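Long-range contacts in uncharacterized protein (Corynebacterium glutamicum, PDB 2NSF), which probably catalyses the mycothiol-dependent isomerisation of maleylpyruvate, as a zinc-binding enzyme: residues Y75-L83 with E91-P99; W159-I167 with I181-E192. All coordinates share one frame; numbering follows the deposited sequence.

Contact 1 (Y75-L83 with E91-P99); sequences YNAIALCNL and EETPMYVSP. With SO4 (sulfate ion), chain C.
In the helical N-terminal part of the enzyme, the loop that follows helix 66-89 doubles back along that helix beside the zinc site, and A79 meets M95 and Y96 where the two run closest. The CB of A79 lies 3.9 Å from the centroid of the Y96 ring and 26° off the ring normal, a CH-pi contact over one face. The helix's polar grip on the loop comes from N82: its ND2 donates to M95 O at 3.1 Å, an oxygen lying in the amide plane of N82, although the donor stands 48° above the M95 carbonyl plane. A second, weak bond joins N82 ND2 to P94 O, while T93 CG2 rests on N82 CB at 3.7 Å. M95 supplies the apolar filling. Its CG touches L83 CD1 at 3.5 Å, and a bend at chi3 (78°) carries CE back to A79 CB at 3.8 Å. At the other end N76 and Y96 share one sulfate oxygen, O4: N76 ND2 donates to it at 2.9 Å and Y96 OH at 2.6 Å. N76 OD1 accepts from R161. With the amide of N76 engaged at both ends, its rotation is probably fixed; the sulfate, probably from the crystallisation liquor, is consistent with an anion-accepting site near the metal, to which R102 of helix 99-109 also contributes.

Contact 2 (W159-I167 with I181-E192); sequences WMRSREVWI and IPEVILRTLAAE. With ZN (zinc ion), chain E; SO4 (sulfate ion), chain B.
One side of the zinc-bearing helix 156-171 packs on helix 183-199 through W159, a knob in the hole formed by I185, T188, L189 and E192. T188 CG2 sits 3.7 Å from the centroid of the W159 six-membered ring, 22° off its normal, and R163 CG lies over the opposite face. Setting W159 CG anti to the backbone N (chi1 164°) turns the indole toward the second helix, where W159 NE1 donates to E192 OE2 at 2.8 Å on the syn side, well out of the carboxylate plane. E192 OE1 forms a salt bridge with R163 NH1, which donates a similarly tilted hydrogen bond at 2.9 Å. This is a steep helix-helix crossing: the short axes approach to 11.2 Å at -105°, joining the N-terminal and C-terminal family regions. Near the start of the second helix, P182 CD stands 3.5 Å from the centroid of the W166 six-membered ring, almost on its normal, while W166 NE1 hydrogen-bonds to L35 O. R163 bridges E192 and a sulfate also held by T146 and R150. On another side of the first helix E164 OE1 coordinates zinc at 2.1 Å, with H72, H168 and two waters among the other ligands.

Overall arrangement
After helix 29-49 the chain enters helix 66-89, whose middle forms one half of contact 1; the other half follows in the loop before helix 99-109, closing a short excursion. Contact 2 opens later, on helix 156-171, and closes at the start of helix 183-199. The two are therefore in series, neither nested nor crossed, with centres about 20 Å apart. In space they join through the packing of helix 66-89 against helix 156-171, where L80 CD1 lies 3.5 Å from R161 CB and N76 touches E164. Contact 1 stays within the N-terminal family region, whereas contact 2 links it to the C-terminal one.

Contact 1 (Y75-L83 with E91-P99)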
loop_
_atom_site.group_PDB
_atom_site.type_symbol
_atom_site.label_atom_id
_atom_site.label_comp_id
_atom_site.label_asym_id
_atom_site.label_seq_id
_atom_site.Cartn_x
_atom_site.Cartn_y
_atom_site.Cartn_z
ATOM N N TYR A 75 -3.347 0.608 -12.600
ATOM C CA TYR A 75 -2.970 1.992 -12.873
ATOM C C TYR A 75 -1.842 2.450 -11.950
ATOM O O TYR A 75 -1.058 3.334 -12.302
ATOM C CB TYR A 75 -4.195 2.911 -12.770
ATOM C CG TYR A 75 -5.224 2.621 -13.848
ATOM C CD1 TYR A 75 -4.844 2.536 -15.187
ATOM C CD2 TYR A 75 -6.565 2.407 -13.528
ATOM C CE1 TYR A 75 -5.768 2.239 -16.189
ATOM C CE2 TYR A 75 -7.507 2.108 -14.529
ATOM C CZ TYR A 75 -7.094 2.026 -15.853
ATOM O OH TYR A 75 -7.999 1.728 -16.847
ATOM N N ASN A 76 -1.755 1.847 -10.769
ATOM C CA ASN A 76 -0.681 2.193 -9.850
ATOM C C ASN A 76 0.630 1.656 -10.423
ATOM O O ASN A 76 1.650 2.334 -10.378
ATOM C CB ASN A 76 -0.954 1.610 -8.453
ATOM C CG ASN A 76 0.260 1.670 -7.545
ATOM O OD1 ASN A 76 1.052 0.730 -7.497
ATOM N ND2 ASN A 76 0.422 2.783 -6.831
ATOM N N ALA A 77 0.609 0.444 -10.977
ATOM C CA ALA A 77 1.820 -0.123 -11.565
ATOM C C ALA A 77 2.302 0.801 -12.679
ATOM O O ALA A 77 3.492 1.079 -12.801
ATOM C CB ALA A 77 1.544 -1.521 -12.122
ATOM N N ILE A 78 1.362 1.267 -13.493
ATOM C CA ILE A 78 1.684 2.170 -14.593
ATOM C C ILE A 78 2.265 3.483 -14.057
ATOM O O ILE A 78 3.232 4.012 -14.604
ATOM C CB ILE A 78 0.423 2.457 -15.439
ATOM C CG1 ILE A 78 0.031 1.193 -16.211
ATOM C CG2 ILE A 78 0.675 3.628 -16.389
ATOM C CD1 ILE A 78 -1.339 1.264 -16.879
ATOM N N ALA A 79 1.682 3.995 -12.975
ATOM C CA ALA A 79 2.155 5.241 -12.383
ATOM C C ALA A 79 3.586 5.097 -11.872
ATOM O O ALA A 79 4.390 6.028 -11.977
ATOM C CB ALA A 79 1.226 5.671 -11.253
ATOM N N LEU A 80 3.911 3.927 -11.327
ATOM C CA LEU A 80 5.253 3.687 -10.817
ATOM C C LEU A 80 6.240 3.540 -11.970
ATOM O O LEU A 80 7.424 3.846 -11.830
ATOM C CB LEU A 80 5.265 2.444 -9.916
ATOM C CG LEU A 80 4.463 2.616 -8.619
ATOM C CD1 LEU A 80 4.559 1.344 -7.792
ATOM C CD2 LEU A 80 4.999 3.805 -7.818
ATOM N N CYS A 81 5.751 3.067 -13.113
ATOM C CA CYS A 81 6.604 2.943 -14.290
ATOM C C CYS A 81 7.048 4.342 -14.696
ATOM O O CYS A 81 8.188 4.542 -15.102
ATOM C CB CYS A 81 5.849 2.310 -15.455
ATOM S SG CYS A 81 5.731 0.523 -15.377
ATOM N N ASN A 82 6.139 5.306 -14.586
ATOM C CA ASN A 82 6.466 6.682 -14.945
ATOM C C ASN A 82 7.631 7.191 -14.110
ATOM O O ASN A 82 8.561 7.807 -14.640
ATOM C CB ASN A 82 5.256 7.601 -14.757
ATOM C CG ASN A 82 4.186 7.374 -15.806
ATOM O OD1 ASN A 82 4.473 6.888 -16.905
ATOM N ND2 ASN A 82 2.952 7.740 -15.485
ATOM N N LEU A 83 7.591 6.928 -12.807
ATOM C CA LEU A 83 8.664 7.372 -11.927
ATOM C C LEU A 83 9.981 6.701 -12.292
ATOM O O LEU A 83 11.041 7.322 -12.217
ATOM C CB LEU A 83 8.320 7.085 -10.460
ATOM C CG LEU A 83 7.095 7.811 -9.890
ATOM C CD1 LEU A 83 6.981 7.513 -8.397
ATOM C CD2 LEU A 83 7.221 9.315 -10.117
ATOM N N GLU A 91 14.164 12.730 -17.100
ATOM C CA GLU A 91 13.082 13.589 -17.564
ATOM C C GLU A 91 11.825 13.409 -16.723
ATOM O O GLU A 91 11.225 12.332 -16.705
ATOM C CB GLU A 91 12.787 13.290 -19.030
ATOM C CG GLU A 91 14.049 13.203 -19.869
ATOM C CD GLU A 91 13.780 13.322 -21.349
ATOM O OE1 GLU A 91 12.978 12.525 -21.882
ATOM O OE2 GLU A 91 14.380 14.220 -21.982
ATOM N N GLU A 92 11.432 14.478 -16.038
ATOM C CA GLU A 92 10.267 14.460 -15.168
ATOM C C GLU A 92 9.011 13.881 -15.805
ATOM O O GLU A 92 8.510 14.388 -16.809
ATOM C CB GLU A 92 9.978 15.867 -14.645
ATOM C CG GLU A 92 8.722 15.964 -13.793
ATOM C CD GLU A 92 8.632 17.273 -13.036
ATOM O OE1 GLU A 92 7.568 17.546 -12.441
ATOM O OE2 GLU A 92 9.629 18.026 -13.031
ATOM N N THR A 93 8.516 12.811 -15.193
ATOM C CA THR A 93 7.314 12.119 -15.637
ATOM C C THR A 93 6.562 11.745 -14.359
ATOM O O THR A 93 6.838 10.716 -13.750
ATOM C CB THR A 93 7.674 10.837 -16.408
ATOM O OG1 THR A 93 8.609 11.148 -17.450
ATOM C CG2 THR A 93 6.428 10.218 -17.018
ATOM N N PRO A 94 5.608 12.589 -13.935
ATOM C CA PRO A 94 4.818 12.358 -12.720
ATOM C C PRO A 94 4.023 11.058 -12.717
ATOM O O PRO A 94 3.743 10.486 -13.773
ATOM C CB PRO A 94 3.918 13.592 -12.655
ATOM C CG PRO A 94 3.733 13.944 -14.099
ATOM C CD PRO A 94 5.127 13.789 -14.647
ATOM N N MET A 95 3.667 10.594 -11.523
ATOM C CA MET A 95 2.897 9.359 -11.400
ATOM C C MET A 95 1.612 9.432 -12.211
ATOM O O MET A 95 1.308 8.519 -12.980
ATOM C CB MET A 95 2.559 9.078 -9.934
ATOM C CG MET A 95 3.664 8.375 -9.177
ATOM S SD MET A 95 3.188 8.055 -7.464
ATOM C CE MET A 95 2.112 6.609 -7.662
ATOM N N TYR A 96 0.869 10.521 -12.033
ATOM C CA TYR A 96 -0.394 10.743 -12.739
ATOM C C TYR A 96 -0.408 12.124 -13.370
ATOM O O TYR A 96 0.230 13.052 -12.869
ATOM C CB TYR A 96 -1.576 10.640 -11.771
ATOM C CG TYR A 96 -1.693 9.291 -11.105
ATOM C CD1 TYR A 96 -2.237 8.200 -11.787
ATOM C CD2 TYR A 96 -1.217 9.092 -9.812
ATOM C CE1 TYR A 96 -2.304 6.942 -11.193
ATOM C CE2 TYR A 96 -1.276 7.837 -9.211
ATOM C CZ TYR A 96 -1.820 6.768 -9.908
ATOM O OH TYR A 96 -1.873 5.526 -9.315
ATOM N N VAL A 97 -1.148 12.262 -14.466
ATOM C CA VAL A 97 -1.247 13.545 -15.149
ATOM C C VAL A 97 -1.894 14.556 -14.210
ATOM O O VAL A 97 -1.484 15.717 -14.149
ATOM C CB VAL A 97 -2.101 13.430 -16.437
ATOM C CG1 VAL A 97 -2.348 14.813 -17.025
ATOM C CG2 VAL A 97 -1.391 12.553 -17.449
ATOM N N SER A 98 -2.899 14.097 -13.469
ATOM C CA SER A 98 -3.620 14.938 -12.526
ATOM C C SER A 98 -4.504 14.070 -11.635
ATOM O O SER A 98 -4.725 12.891 -11.926
ATOM C CB SER A 98 -4.505 15.931 -13.278
ATOM O OG SER A 98 -5.562 15.252 -13.942
ATOM N N PRO A 99 -5.009 14.636 -10.526
ATOM C CA PRO A 99 -5.875 13.873 -9.621
ATOM C C PRO A 99 -7.122 13.429 -10.379
ATOM O O PRO A 99 -7.605 12.308 -10.208
ATOM C CB PRO A 99 -6.204 14.883 -8.526
ATOM C CG PRO A 99 -4.972 15.722 -8.474
ATOM C CD PRO A 99 -4.668 15.944 -9.937
HETATM S S SO4 C . -1.768 6.012 -5.700
HETATM O O1 SO4 C . -3.035 5.445 -5.208
HETATM O O2 SO4 C . -2.022 7.380 -6.192
HETATM O O3 SO4 C . -0.780 6.070 -4.601
HETATM O O4 SO4 C . -1.235 5.172 -6.784
#

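Contact 2 (W159-I167 with I181-E192)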
loop_
_atom_site.group_PDB
_atom_site.type_symbol
_atom_site.label_atom_id
_atom_site.label_comp_id
_atom_site.label_asym_id
_atom_site.label_seq_id
_atom_site.Cartn_x
_atom_site.Cartn_y
_atom_site.Cartn_z
ATOM N N TRP A 159 8.956 0.095 -2.398
ATOM C CA TRP A 159 8.174 0.158 -1.167
ATOM C C TRP A 159 6.730 0.527 -1.492
ATOM O O TRP A 159 5.782 -0.078 -0.988
ATOM C CB TRP A 159 8.767 1.208 -0.219
ATOM C CG TRP A 159 7.830 1.629 0.891
ATOM C CD1 TRP A 159 7.361 2.889 1.129
ATOM C CD2 TRP A 159 7.245 0.789 1.897
ATOM N NE1 TRP A 159 6.524 2.890 2.219
ATOM C CE2 TRP A 159 6.434 1.612 2.710
ATOM C CE3 TRP A 159 7.328 -0.581 2.194
ATOM C CZ2 TRP A 159 5.708 1.117 3.801
ATOM C CZ3 TRP A 159 6.603 -1.076 3.284
ATOM C CH2 TRP A 159 5.806 -0.227 4.071
ATOM N N MET A 160 6.567 1.530 -2.344
ATOM C CA MET A 160 5.232 1.978 -2.716
ATOM C C MET A 160 4.414 0.849 -3.329
ATOM O O MET A 160 3.244 0.668 -2.990
ATOM C CB MET A 160 5.336 3.149 -3.693
ATOM C CG MET A 160 5.956 4.389 -3.074
ATOM S SD MET A 160 6.533 5.557 -4.314
ATOM C CE MET A 160 5.012 6.349 -4.755
ATOM N N ARG A 161 5.022 0.083 -4.225
ATOM C CA ARG A 161 4.295 -1.019 -4.844
ATOM C C ARG A 161 3.981 -2.092 -3.803
ATOM O O ARG A 161 2.890 -2.665 -3.809
ATOM C CB ARG A 161 5.098 -1.620 -5.996
ATOM C CG ARG A 161 4.352 -2.717 -6.761
ATOM C CD ARG A 161 3.049 -2.199 -7.376
ATOM N NE ARG A 161 2.432 -3.201 -8.242
ATOM C CZ ARG A 161 1.234 -3.072 -8.807
ATOM N NH1 ARG A 161 0.509 -1.980 -8.600
ATOM N NH2 ARG A 161 0.757 -4.043 -9.577
ATOM N N SER A 162 4.925 -2.360 -2.907
ATOM C CA SER A 162 4.707 -3.360 -1.864
ATOM C C SER A 162 3.488 -3.010 -1.007
ATOM O O SER A 162 2.687 -3.887 -0.680
ATOM C CB SER A 162 5.950 -3.494 -0.974
ATOM O OG SER A 162 7.035 -4.073 -1.689
ATOM N N ARG A 163 3.343 -1.737 -0.630
ATOM C CA ARG A 163 2.187 -1.334 0.174
ATOM C C ARG A 163 0.902 -1.694 -0.560
ATOM O O ARG A 163 -0.053 -2.202 0.027
ATOM C CB ARG A 163 2.166 0.181 0.421
ATOM C CG ARG A 163 3.290 0.731 1.258
ATOM C CD ARG A 163 3.053 2.214 1.542
ATOM N NE ARG A 163 2.756 2.961 0.318
ATOM C CZ ARG A 163 3.061 4.241 0.135
ATOM N NH1 ARG A 163 3.668 4.923 1.101
ATOM N NH2 ARG A 163 2.781 4.835 -1.020
ATOM N N GLU A 164 0.886 -1.405 -1.856
ATOM C CA GLU A 164 -0.285 -1.670 -2.674
ATOM C C GLU A 164 -0.649 -3.141 -2.793
ATOM O O GLU A 164 -1.773 -3.531 -2.482
ATOM C CB GLU A 164 -0.083 -1.113 -4.086
ATOM C CG GLU A 164 0.102 0.393 -4.166
ATOM C CD GLU A 164 -1.115 1.167 -3.705
ATOM O OE1 GLU A 164 -2.255 0.757 -4.014
ATOM O OE2 GLU A 164 -0.932 2.210 -3.045
ATOM N N VAL A 165 0.292 -3.959 -3.254
ATOM C CA VAL A 165 -0.008 -5.369 -3.450
ATOM C C VAL A 165 -0.274 -6.174 -2.184
ATOM O O VAL A 165 -1.169 -7.017 -2.172
ATOM C CB VAL A 165 1.093 -6.074 -4.293
ATOM C CG1 VAL A 165 1.064 -5.541 -5.724
ATOM C CG2 VAL A 165 2.464 -5.855 -3.677
ATOM N N TRP A 166 0.477 -5.923 -1.117
ATOM C CA TRP A 166 0.253 -6.679 0.109
ATOM C C TRP A 166 -1.045 -6.303 0.802
ATOM O O TRP A 166 -1.715 -7.162 1.378
ATOM C CB TRP A 166 1.428 -6.510 1.080
ATOM C CG TRP A 166 2.639 -7.306 0.694
ATOM C CD1 TRP A 166 3.798 -6.830 0.156
ATOM C CD2 TRP A 166 2.806 -8.726 0.819
ATOM N NE1 TRP A 166 4.681 -7.864 -0.059
ATOM C CE2 TRP A 166 4.096 -9.039 0.338
ATOM C CE3 TRP A 166 1.987 -9.764 1.289
ATOM C CZ2 TRP A 166 4.592 -10.351 0.312
ATOM C CZ3 TRP A 166 2.481 -11.076 1.263
ATOM C CH2 TRP A 166 3.772 -11.353 0.777
ATOM N N ILE A 167 -1.415 -5.026 0.749
ATOM C CA ILE A 167 -2.645 -4.603 1.387
ATOM C C ILE A 167 -3.865 -4.820 0.499
ATOM O O ILE A 167 -4.889 -5.312 0.969
ATOM C CB ILE A 167 -2.600 -3.124 1.811
ATOM C CG1 ILE A 167 -1.468 -2.914 2.827
ATOM C CG2 ILE A 167 -3.941 -2.726 2.416
ATOM C CD1 ILE A 167 -1.248 -1.462 3.225
ATOM N N ILE A 181 1.168 -10.816 5.583
ATOM C CA ILE A 181 2.198 -9.839 5.249
ATOM C C ILE A 181 3.478 -9.947 6.063
ATOM O O ILE A 181 3.440 -9.955 7.298
ATOM C CB ILE A 181 1.642 -8.407 5.393
ATOM C CG1 ILE A 181 0.369 -8.268 4.554
ATOM C CG2 ILE A 181 2.688 -7.389 4.954
ATOM C CD1 ILE A 181 -0.392 -6.977 4.805
ATOM N N PRO A 182 4.634 -10.040 5.377
ATOM C CA PRO A 182 5.930 -10.140 6.050
ATOM C C PRO A 182 6.065 -9.057 7.114
ATOM O O PRO A 182 5.715 -7.899 6.892
ATOM C CB PRO A 182 6.923 -9.963 4.911
ATOM C CG PRO A 182 6.225 -10.644 3.776
ATOM C CD PRO A 182 4.799 -10.132 3.915
ATOM N N GLU A 183 6.581 -9.445 8.273
ATOM C CA GLU A 183 6.740 -8.524 9.383
ATOM C C GLU A 183 7.495 -7.237 9.045
ATOM O O GLU A 183 7.127 -6.163 9.517
ATOM C CB GLU A 183 7.425 -9.249 10.539
ATOM C CG GLU A 183 7.496 -8.456 11.823
ATOM C CD GLU A 183 8.042 -9.290 12.962
ATOM O OE1 GLU A 183 7.439 -10.340 13.262
ATOM O OE2 GLU A 183 9.071 -8.901 13.552
ATOM N N VAL A 184 8.548 -7.329 8.238
ATOM C CA VAL A 184 9.307 -6.131 7.900
ATOM C C VAL A 184 8.402 -5.105 7.214
ATOM O O VAL A 184 8.560 -3.897 7.407
ATOM C CB VAL A 184 10.532 -6.462 6.999
ATOM C CG1 VAL A 184 10.076 -6.944 5.628
ATOM C CG2 VAL A 184 11.433 -5.239 6.882
ATOM N N ILE A 185 7.438 -5.583 6.437
ATOM C CA ILE A 185 6.511 -4.682 5.768
ATOM C C ILE A 185 5.500 -4.128 6.766
ATOM O O ILE A 185 5.178 -2.941 6.733
ATOM C CB ILE A 185 5.793 -5.393 4.601
ATOM C CG1 ILE A 185 6.792 -5.600 3.455
ATOM C CG2 ILE A 185 4.593 -4.568 4.131
ATOM C CD1 ILE A 185 6.260 -6.424 2.313
ATOM N N LEU A 186 5.011 -4.975 7.668
ATOM C CA LEU A 186 4.056 -4.522 8.677
ATOM C C LEU A 186 4.692 -3.484 9.608
ATOM O O LEU A 186 4.064 -2.477 9.944
ATOM C CB LEU A 186 3.550 -5.707 9.511
ATOM C CG LEU A 186 2.619 -6.705 8.812
ATOM C CD1 LEU A 186 2.249 -7.817 9.781
ATOM C CD2 LEU A 186 1.357 -5.981 8.332
ATOM N N ARG A 187 5.932 -3.730 10.026
ATOM C CA ARG A 187 6.622 -2.795 10.912
ATOM C C ARG A 187 6.810 -1.448 10.231
ATOM O O ARG A 187 6.645 -0.398 10.855
ATOM C CB ARG A 187 7.992 -3.334 11.338
ATOM C CG ARG A 187 7.944 -4.506 12.308
ATOM C CD ARG A 187 9.313 -4.727 12.949
ATOM N NE ARG A 187 10.368 -4.880 11.949
ATOM C CZ ARG A 187 10.819 -6.046 11.499
ATOM N NH1 ARG A 187 10.317 -7.184 11.961
ATOM N NH2 ARG A 187 11.766 -6.077 10.573
ATOM N N THR A 188 7.159 -1.481 8.950
ATOM C CA THR A 188 7.366 -0.244 8.206
ATOM C C THR A 188 6.042 0.502 8.034
ATOM O O THR A 188 6.007 1.734 8.091
ATOM C CB THR A 188 8.007 -0.526 6.831
ATOM O OG1 THR A 188 9.222 -1.267 7.022
ATOM C CG2 THR A 188 8.347 0.787 6.120
ATOM N N LEU A 189 4.953 -0.238 7.836
ATOM C CA LEU A 189 3.635 0.380 7.692
ATOM C C LEU A 189 3.176 1.027 8.999
ATOM O O LEU A 189 2.619 2.127 8.997
ATOM C CB LEU A 189 2.587 -0.660 7.268
ATOM C CG LEU A 189 2.556 -1.117 5.811
ATOM C CD1 LEU A 189 1.540 -2.257 5.656
ATOM C CD2 LEU A 189 2.183 0.065 4.917
ATOM N N ALA A 190 3.397 0.344 10.117
ATOM C CA ALA A 190 2.986 0.894 11.405
ATOM C C ALA A 190 3.678 2.230 11.644
ATOM O O ALA A 190 3.054 3.200 12.090
ATOM C CB ALA A 190 3.326 -0.079 12.523
ATOM N N ALA A 191 4.974 2.276 11.354
ATOM C CA ALA A 191 5.758 3.492 11.529
ATOM C C ALA A 191 5.324 4.574 10.547
ATOM O O ALA A 191 5.105 5.721 10.931
ATOM C CB ALA A 191 7.241 3.192 11.343
ATOM N N GLU A 192 5.198 4.211 9.276
ATOM C CA GLU A 192 4.821 5.193 8.262
ATOM C C GLU A 192 3.453 5.817 8.495
ATOM O O GLU A 192 3.291 7.034 8.399
ATOM C CB GLU A 192 4.842 4.567 6.869
ATOM C CG GLU A 192 4.660 5.594 5.765
ATOM C CD GLU A 192 4.742 4.989 4.385
ATOM O OE1 GLU A 192 3.727 4.430 3.920
ATOM O OE2 GLU A 192 5.829 5.066 3.773
HETATM ZN ZN ZN E . -4.057 1.718 -3.414
HETATM S S SO4 B . 3.371 8.453 -0.460
HETATM O O1 SO4 B . 4.006 9.760 -0.712
HETATM O O2 SO4 B . 2.992 7.830 -1.734
HETATM O O3 SO4 B . 2.168 8.658 0.357
HETATM O O4 SO4 B . 4.317 7.571 0.243
HETATM O O HOH W 1 -3.090 3.676 -3.275
HETATM O O HOH W 2 -3.501 1.788 -1.046
#